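Local coordinates for probable molybdopterin-guanine dinucleotide biosynthesis protein A (Aquifex aeolicus, PDB 2E8B) that probably transfers a GMP moiety from GTP to Mo-molybdopterin, with magnesium as cofactor, to form the Mo-molybdopterin guanine dinucleotide cofactor, at residues 161-164 / 165-169; 114-117 / 118-121; 101-104 / 105-109. All coordinates share one frame; numbering follows the deposited sequence.

Contact 1: 161-164 / 165-169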
loop_
_atom_site.group_PDB
_atom_site.type_symbol
_atom_site.label_atom_id
_atom_site.label_comp_id
_atom_site.label_asym_id
_atom_site.label_seq_id
_atom_site.Cartn_x
_atom_site.Cartn_y
_atom_site.Cartn_z
ATOM N N TRP A 161 2.278 4.202 13.085
ATOM C CA TRP A 161 1.475 5.194 13.807
ATOM C C TRP A 161 2.403 6.253 14.383
ATOM O O TRP A 161 2.115 7.444 14.318
ATOM C CB TRP A 161 0.695 4.563 14.964
ATOM C CG TRP A 161 -0.541 3.816 14.573
ATOM C CD1 TRP A 161 -1.147 3.799 13.348
ATOM C CD2 TRP A 161 -1.333 2.983 15.425
ATOM N NE1 TRP A 161 -2.270 3.002 13.387
ATOM C CE2 TRP A 161 -2.408 2.491 14.651
ATOM C CE3 TRP A 161 -1.240 2.603 16.772
ATOM C CZ2 TRP A 161 -3.385 1.639 15.178
ATOM C CZ3 TRP A 161 -2.211 1.754 17.295
ATOM C CH2 TRP A 161 -3.268 1.284 16.499
ATOM N N ALA A 162 3.522 5.813 14.952
ATOM C CA ALA A 162 4.491 6.736 15.540
ATOM C C ALA A 162 5.151 7.557 14.444
ATOM O O ALA A 162 5.401 8.752 14.610
ATOM C CB ALA A 162 5.545 5.957 16.328
ATOM N N LEU A 163 5.441 6.909 13.324
ATOM C CA LEU A 163 6.055 7.594 12.194
ATOM C C LEU A 163 5.148 8.728 11.728
ATOM O O LEU A 163 5.597 9.861 11.553
ATOM C CB LEU A 163 6.273 6.624 11.031
ATOM C CG LEU A 163 6.658 7.263 9.691
ATOM C CD1 LEU A 163 8.080 7.835 9.763
ATOM C CD2 LEU A 163 6.572 6.214 8.582
ATOM N N LEU A 164 3.871 8.412 11.535
ATOM C CA LEU A 164 2.909 9.395 11.063
ATOM C C LEU A 164 2.698 10.549 12.039
ATOM O O LEU A 164 2.529 11.690 11.616
ATOM C CB LEU A 164 1.582 8.712 10.725
ATOM C CG LEU A 164 1.639 7.800 9.490
ATOM C CD1 LEU A 164 0.256 7.225 9.231
ATOM C CD2 LEU A 164 2.111 8.579 8.276
ATOM N N LYS A 165 2.706 10.268 13.339
ATOM C CA LYS A 165 2.552 11.344 14.313
ATOM C C LYS A 165 3.784 12.245 14.246
ATOM O O LYS A 165 3.692 13.463 14.397
ATOM C CB LYS A 165 2.402 10.779 15.727
ATOM C CG LYS A 165 1.038 10.184 15.990
ATOM C CD LYS A 165 0.862 9.851 17.458
ATOM C CE LYS A 165 -0.605 9.657 17.792
ATOM N NZ LYS A 165 -0.810 9.412 19.247
ATOM N N ASP A 166 4.936 11.637 13.994
ATOM C CA ASP A 166 6.189 12.375 13.911
ATOM C C ASP A 166 6.209 13.318 12.710
ATOM O O ASP A 166 6.380 14.528 12.861
ATOM C CB ASP A 166 7.358 11.384 13.813
ATOM C CG ASP A 166 8.713 12.059 13.903
ATOM O OD1 ASP A 166 8.766 13.302 14.009
ATOM O OD2 ASP A 166 9.733 11.333 13.866
ATOM N N VAL A 167 6.008 12.762 11.520
ATOM C CA VAL A 167 6.048 13.545 10.290
ATOM C C VAL A 167 4.784 14.337 9.978
ATOM O O VAL A 167 4.830 15.306 9.213
ATOM C CB VAL A 167 6.371 12.643 9.081
ATOM C CG1 VAL A 167 7.670 11.894 9.330
ATOM C CG2 VAL A 167 5.233 11.663 8.841
ATOM N N GLY A 168 3.667 13.931 10.573
ATOM C CA GLY A 168 2.403 14.599 10.324
ATOM C C GLY A 168 1.674 13.902 9.188
ATOM O O GLY A 168 2.306 13.355 8.284
ATOM N N TYR A 169 0.349 13.907 9.223
ATOM C CA TYR A 169 -0.416 13.254 8.171
ATOM C C TYR A 169 -1.823 13.799 8.064
ATOM O O TYR A 169 -2.352 14.405 9.005
ATOM C CB TYR A 169 -0.455 11.740 8.406
ATOM C CG TYR A 169 -1.232 11.314 9.631
ATOM C CD1 TYR A 169 -0.634 11.316 10.891
ATOM C CD2 TYR A 169 -2.559 10.885 9.531
ATOM C CE1 TYR A 169 -1.332 10.895 12.022
ATOM C CE2 TYR A 169 -3.262 10.462 10.655
ATOM C CZ TYR A 169 -2.645 10.466 11.893
ATOM O OH TYR A 169 -3.328 10.030 13.005
#
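Leu164 meets Tyr169 where helix 160-167 ends and the chain turns into a strand. The leucine's CB lies 3.4 Å from Tyr169 CD1. Beyond CG the side chain forks: CD1 sits over one face of the tyrosine ring, while CD2 reaches back to the CB of Tyr169 at 4.1 Å, and the two side chains cross at about a right angle. Tyr169 holds CG between its backbone N and carbonyl carbon (chi1 67°), which folds the ring back under the helix end. The carbonyl oxygen Leu164 O lies at the ring edge, in its plane, 3.3 Å from Tyr169 CD1, and also accepts the last helical bond from Gly168 N at 2.7 Å. Gly168 then leaves the helix with a positive phi of 93°, a conformation that suits glycine. Next to Leu164, Leu163 CD1 packs on Val167 CG1, one turn on, at 4.1 Å. Asp166 makes salt bridges to Arg152 and Lys148 of helix 146-154, on which Leu163 also rests, whereas Leu164 and Tyr169 pack on Val126 and Val128 of strand 126-130.

Contact 2: 114-117 / 118-121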
loop_
_atom_site.group_PDB
_atom_site.type_symbol
_atom_site.label_atom_id
_atom_site.label_comp_id
_atom_site.label_asym_id
_atom_site.label_seq_id
_atom_site.Cartn_x
_atom_site.Cartn_y
_atom_site.Cartn_z
ATOM N N THR A 114 -12.043 4.449 -4.805
ATOM C CA THR A 114 -11.485 4.735 -3.491
ATOM C C THR A 114 -10.097 5.332 -3.661
ATOM O O THR A 114 -9.741 6.309 -2.996
ATOM C CB THR A 114 -11.408 3.461 -2.646
ATOM O OG1 THR A 114 -12.726 2.919 -2.504
ATOM C CG2 THR A 114 -10.828 3.762 -1.274
ATOM N N VAL A 115 -9.318 4.758 -4.571
ATOM C CA VAL A 115 -7.979 5.257 -4.831
ATOM C C VAL A 115 -8.058 6.676 -5.389
ATOM O O VAL A 115 -7.319 7.567 -4.962
ATOM C CB VAL A 115 -7.247 4.363 -5.842
ATOM C CG1 VAL A 115 -5.899 4.968 -6.201
ATOM C CG2 VAL A 115 -7.066 2.975 -5.253
ATOM N N LEU A 116 -8.970 6.884 -6.334
ATOM C CA LEU A 116 -9.130 8.191 -6.953
ATOM C C LEU A 116 -9.589 9.263 -5.966
ATOM O O LEU A 116 -9.166 10.414 -6.065
ATOM C CB LEU A 116 -10.105 8.094 -8.127
ATOM C CG LEU A 116 -9.601 7.234 -9.289
ATOM C CD1 LEU A 116 -10.667 7.185 -10.355
ATOM C CD2 LEU A 116 -8.301 7.803 -9.853
ATOM N N TYR A 117 -10.441 8.896 -5.012
ATOM C CA TYR A 117 -10.907 9.874 -4.030
ATOM C C TYR A 117 -9.731 10.314 -3.169
ATOM O O TYR A 117 -9.611 11.493 -2.817
ATOM C CB TYR A 117 -12.005 9.294 -3.130
ATOM C CG TYR A 117 -12.664 10.338 -2.248
ATOM C CD1 TYR A 117 -13.533 11.286 -2.787
ATOM C CD2 TYR A 117 -12.406 10.385 -0.876
ATOM C CE1 TYR A 117 -14.133 12.257 -1.983
ATOM C CE2 TYR A 117 -13.000 11.353 -0.062
ATOM C CZ TYR A 117 -13.859 12.284 -0.625
ATOM O OH TYR A 117 -14.431 13.257 0.159
ATOM N N VAL A 118 -8.852 9.371 -2.838
ATOM C CA VAL A 118 -7.687 9.712 -2.033
ATOM C C VAL A 118 -6.777 10.633 -2.836
ATOM O O VAL A 118 -6.304 11.643 -2.319
ATOM C CB VAL A 118 -6.914 8.454 -1.582
ATOM C CG1 VAL A 118 -5.611 8.860 -0.884
ATOM C CG2 VAL A 118 -7.771 7.660 -0.615
ATOM N N LEU A 119 -6.558 10.303 -4.107
ATOM C CA LEU A 119 -5.712 11.135 -4.957
ATOM C C LEU A 119 -6.249 12.558 -5.058
ATOM O O LEU A 119 -5.485 13.525 -5.013
ATOM C CB LEU A 119 -5.610 10.553 -6.372
ATOM C CG LEU A 119 -4.788 9.275 -6.546
ATOM C CD1 LEU A 119 -4.824 8.834 -8.001
ATOM C CD2 LEU A 119 -3.361 9.532 -6.110
ATOM N N GLU A 120 -7.563 12.682 -5.219
ATOM C CA GLU A 120 -8.188 13.994 -5.343
ATOM C C GLU A 120 -7.981 14.831 -4.086
ATOM O O GLU A 120 -7.830 16.048 -4.162
ATOM C CB GLU A 120 -9.691 13.841 -5.617
ATOM C CG GLU A 120 -10.438 15.164 -5.776
ATOM C CD GLU A 120 -11.935 14.982 -6.000
ATOM O OE1 GLU A 120 -12.317 14.123 -6.823
ATOM O OE2 GLU A 120 -12.730 15.713 -5.366
ATOM N N ASN A 121 -7.961 14.166 -2.935
ATOM C CA ASN A 121 -7.803 14.845 -1.653
ATOM C C ASN A 121 -6.396 14.806 -1.067
ATOM O O ASN A 121 -6.205 15.094 0.118
ATOM C CB ASN A 121 -8.787 14.248 -0.647
ATOM C CG ASN A 121 -10.213 14.631 -0.950
ATOM O OD1 ASN A 121 -10.638 15.746 -0.654
ATOM N ND2 ASN A 121 -10.959 13.718 -1.563
HETATM O O HOH W 1 -11.511 11.597 -7.475
HETATM O O HOH W 2 -13.301 15.916 0.357
#
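Tyr117 swings its ring along the helix towards its C-terminal end, with CG opposite the backbone N (chi1 -171°), and Asn121, one turn on, bends its amide back to meet it by placing CG opposite its own carbonyl carbon (chi1 -71°). The amide nitrogen thereby comes to rest over the centre of the tyrosine ring, ND2 of Asn121 standing 3.3 Å above the ring plane. The amide is tilted against the ring, their planes 54° apart, so this is an amino group set over a pi face and not a flat stack.

The same nitrogen is held by the backbone. Asn121 ND2 donates to Tyr117 O at 2.9 Å, with that oxygen close to the amide plane, while Asn121 N donates to Tyr117 O at 3.1 Å from the opposite face of the carbonyl. One oxygen near the helix end thus takes two donors from a single residue. At the far end of the ring a water lies 2.9 Å from Tyr117 OH and donates to Asn121 OD1, closing a bridge between phenol and amide. A second water donates to Glu120 OE1 at 2.7 Å and, weakly, to Leu116 O.

Elsewhere on the helix the contacts are apolar: Leu116 CD2 touches Leu119 CD1 at 4.1 Å. Val115, Val118 and Leu119 turn to Phe101 of strand 99-104, and Tyr117 and Asn121 touch Val172 of strand 170-173.

Chemically, Tyr117 O and the water on OD1 both call for the same orientation of the Asn121 amide. Where helix 112-120 gives way to a loop, the partly positive amino group lies over the ring, which probably adds a modest favourable term to its bond with Tyr117 O, though neither N-H aims straight at the ring centre.

Contact 3: 101-104 / 105-109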
loop_
_atom_site.group_PDB
_atom_site.type_symbol
_atom_site.label_atom_id
_atom_site.label_comp_id
_atom_site.label_asym_id
_atom_site.label_seq_id
_atom_site.Cartn_x
_atom_site.Cartn_y
_atom_site.Cartn_z
ATOM N N PHE A 101 1.773 6.438 -4.577
ATOM C CA PHE A 101 0.667 5.805 -3.884
ATOM C C PHE A 101 1.143 4.496 -3.267
ATOM O O PHE A 101 2.028 3.821 -3.807
ATOM C CB PHE A 101 -0.500 5.529 -4.837
ATOM C CG PHE A 101 -1.827 5.474 -4.143
ATOM C CD1 PHE A 101 -2.279 4.294 -3.567
ATOM C CD2 PHE A 101 -2.595 6.627 -4.000
ATOM C CE1 PHE A 101 -3.476 4.260 -2.852
ATOM C CE2 PHE A 101 -3.794 6.604 -3.287
ATOM C CZ PHE A 101 -4.234 5.415 -2.710
ATOM N N VAL A 102 0.566 4.158 -2.119
ATOM C CA VAL A 102 0.895 2.930 -1.407
ATOM C C VAL A 102 -0.426 2.215 -1.184
ATOM O O VAL A 102 -1.396 2.811 -0.707
ATOM C CB VAL A 102 1.571 3.228 -0.056
ATOM C CG1 VAL A 102 1.763 1.935 0.730
ATOM C CG2 VAL A 102 2.919 3.897 -0.292
ATOM N N LEU A 103 -0.460 0.934 -1.529
ATOM C CA LEU A 103 -1.682 0.158 -1.429
ATOM C C LEU A 103 -1.381 -1.243 -0.911
ATOM O O LEU A 103 -0.611 -1.981 -1.522
ATOM C CB LEU A 103 -2.317 0.095 -2.824
ATOM C CG LEU A 103 -3.730 -0.422 -3.070
ATOM C CD1 LEU A 103 -4.738 0.387 -2.265
ATOM C CD2 LEU A 103 -4.037 -0.303 -4.565
ATOM N N SER A 104 -1.978 -1.603 0.221
ATOM C CA SER A 104 -1.774 -2.930 0.794
ATOM C C SER A 104 -2.351 -3.981 -0.157
ATOM O O SER A 104 -3.406 -3.774 -0.761
ATOM C CB SER A 104 -2.464 -3.021 2.158
ATOM O OG SER A 104 -2.217 -4.276 2.761
ATOM N N GLY A 105 -1.659 -5.107 -0.291
ATOM C CA GLY A 105 -2.136 -6.151 -1.183
ATOM C C GLY A 105 -3.171 -7.103 -0.607
ATOM O O GLY A 105 -3.499 -8.106 -1.242
ATOM N N ASP A 106 -3.703 -6.796 0.573
ATOM C CA ASP A 106 -4.693 -7.667 1.213
ATOM C C ASP A 106 -6.094 -7.062 1.342
ATOM O O ASP A 106 -6.837 -7.386 2.270
ATOM C CB ASP A 106 -4.185 -8.078 2.598
ATOM C CG ASP A 106 -4.061 -6.903 3.545
ATOM O OD1 ASP A 106 -4.295 -5.758 3.101
ATOM O OD2 ASP A 106 -3.728 -7.123 4.730
ATOM N N LEU A 107 -6.463 -6.200 0.402
ATOM C CA LEU A 107 -7.772 -5.547 0.414
ATOM C C LEU A 107 -8.640 -6.123 -0.705
ATOM O O LEU A 107 -8.654 -5.615 -1.825
ATOM C CB LEU A 107 -7.580 -4.042 0.246
ATOM C CG LEU A 107 -6.740 -3.462 1.394
ATOM C CD1 LEU A 107 -6.285 -2.049 1.059
ATOM C CD2 LEU A 107 -7.552 -3.480 2.683
ATOM N N PRO A 108 -9.402 -7.184 -0.391
ATOM C CA PRO A 108 -10.288 -7.893 -1.315
ATOM C C PRO A 108 -11.408 -7.112 -1.987
ATOM O O PRO A 108 -11.913 -7.532 -3.028
ATOM C CB PRO A 108 -10.818 -9.041 -0.460
ATOM C CG PRO A 108 -10.919 -8.417 0.890
ATOM C CD PRO A 108 -9.615 -7.643 0.994
ATOM N N LEU A 109 -11.796 -5.981 -1.407
ATOM C CA LEU A 109 -12.882 -5.190 -1.972
ATOM C C LEU A 109 -12.478 -3.824 -2.528
ATOM O O LEU A 109 -13.340 -3.015 -2.880
ATOM C CB LEU A 109 -13.978 -5.016 -0.919
ATOM C CG LEU A 109 -14.626 -6.340 -0.508
ATOM C CD1 LEU A 109 -15.532 -6.126 0.690
ATOM C CD2 LEU A 109 -15.407 -6.909 -1.683
#
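Ser104 OG donates to Asp106 OD1 at 2.6 Å, a short bond spanning the end of strand 99-104 and the loop that follows. The hydroxyl does not approach in the plane of the carboxylate: it meets OD1 from above, 60° out of that plane. OD1 is the near oxygen, for OD2 lies 3.8 Å from Ser104 OG and its bond from CG leads away from the hydroxyl.

Two torsions set up the meeting. Ser104 carries its hydroxyl opposite the backbone N, leaning forward along the chain, and Asp106 keeps CG wedged between its N and carbonyl carbon (chi1 65°), which brings the carboxylate back towards the serine. Gly105 is the single residue between them. The serine bond therefore ties one carboxylate oxygen and restrains how the acid group can rotate.

Beside this polar pair the loop turns inward with Leu107, whose side chain points back at the strand end. Its CD1 lies 3.8 Å from Ser104 O and 4.1 Å from Ser104 CB, and farther along it approaches Leu103, CD1 to CD1 at 4.4 Å. Leu103 continues into the core on Cys17, while Leu107 also rests on Val138, so that apolar packing backs the turn whose outer side bears the acid. Farther down the loop, Pro108 O accepts a hydrogen bond from Arg45.

Strand 99-104 runs parallel to strand 16-22, the strand that ends in the predicted GTP-binding residues Leu20, Ala21 and Gly22. Asp106 itself is predicted to bind both GTP and magnesium. A strand that runs out into a short turn bearing a metal-binding aspartate, beside the nucleotide-binding end of a parallel neighbour, is a hallmark of the GT-A-like nucleotidyltransferase fold to which MobA belongs; here Ser104 probably helps position that aspartate.

Contacts 3 and 2 follow each other in the chain as strand 99-104, loop and helix 112-120, and they touch: the ring of Phe101 is the meeting point, with its CD2 3.7 Å from Leu119 CD2, its CE2 3.8 Å from Val118 CG1 and its CZ 3.9 Å from Val115 CG1. Their centres are 14 Å apart. Contact 3 contributes Asp106 to the predicted GTP and magnesium sites, the Ser104 side chain being about 5 Å from that of Leu20, while contact 2 lies away from them. Contact 1 touches neither: its nearest atoms are about 9 Å from contact 2 and about 10 Å from contact 3, and its Leu163 side chain is about 11 Å from that of Leu20.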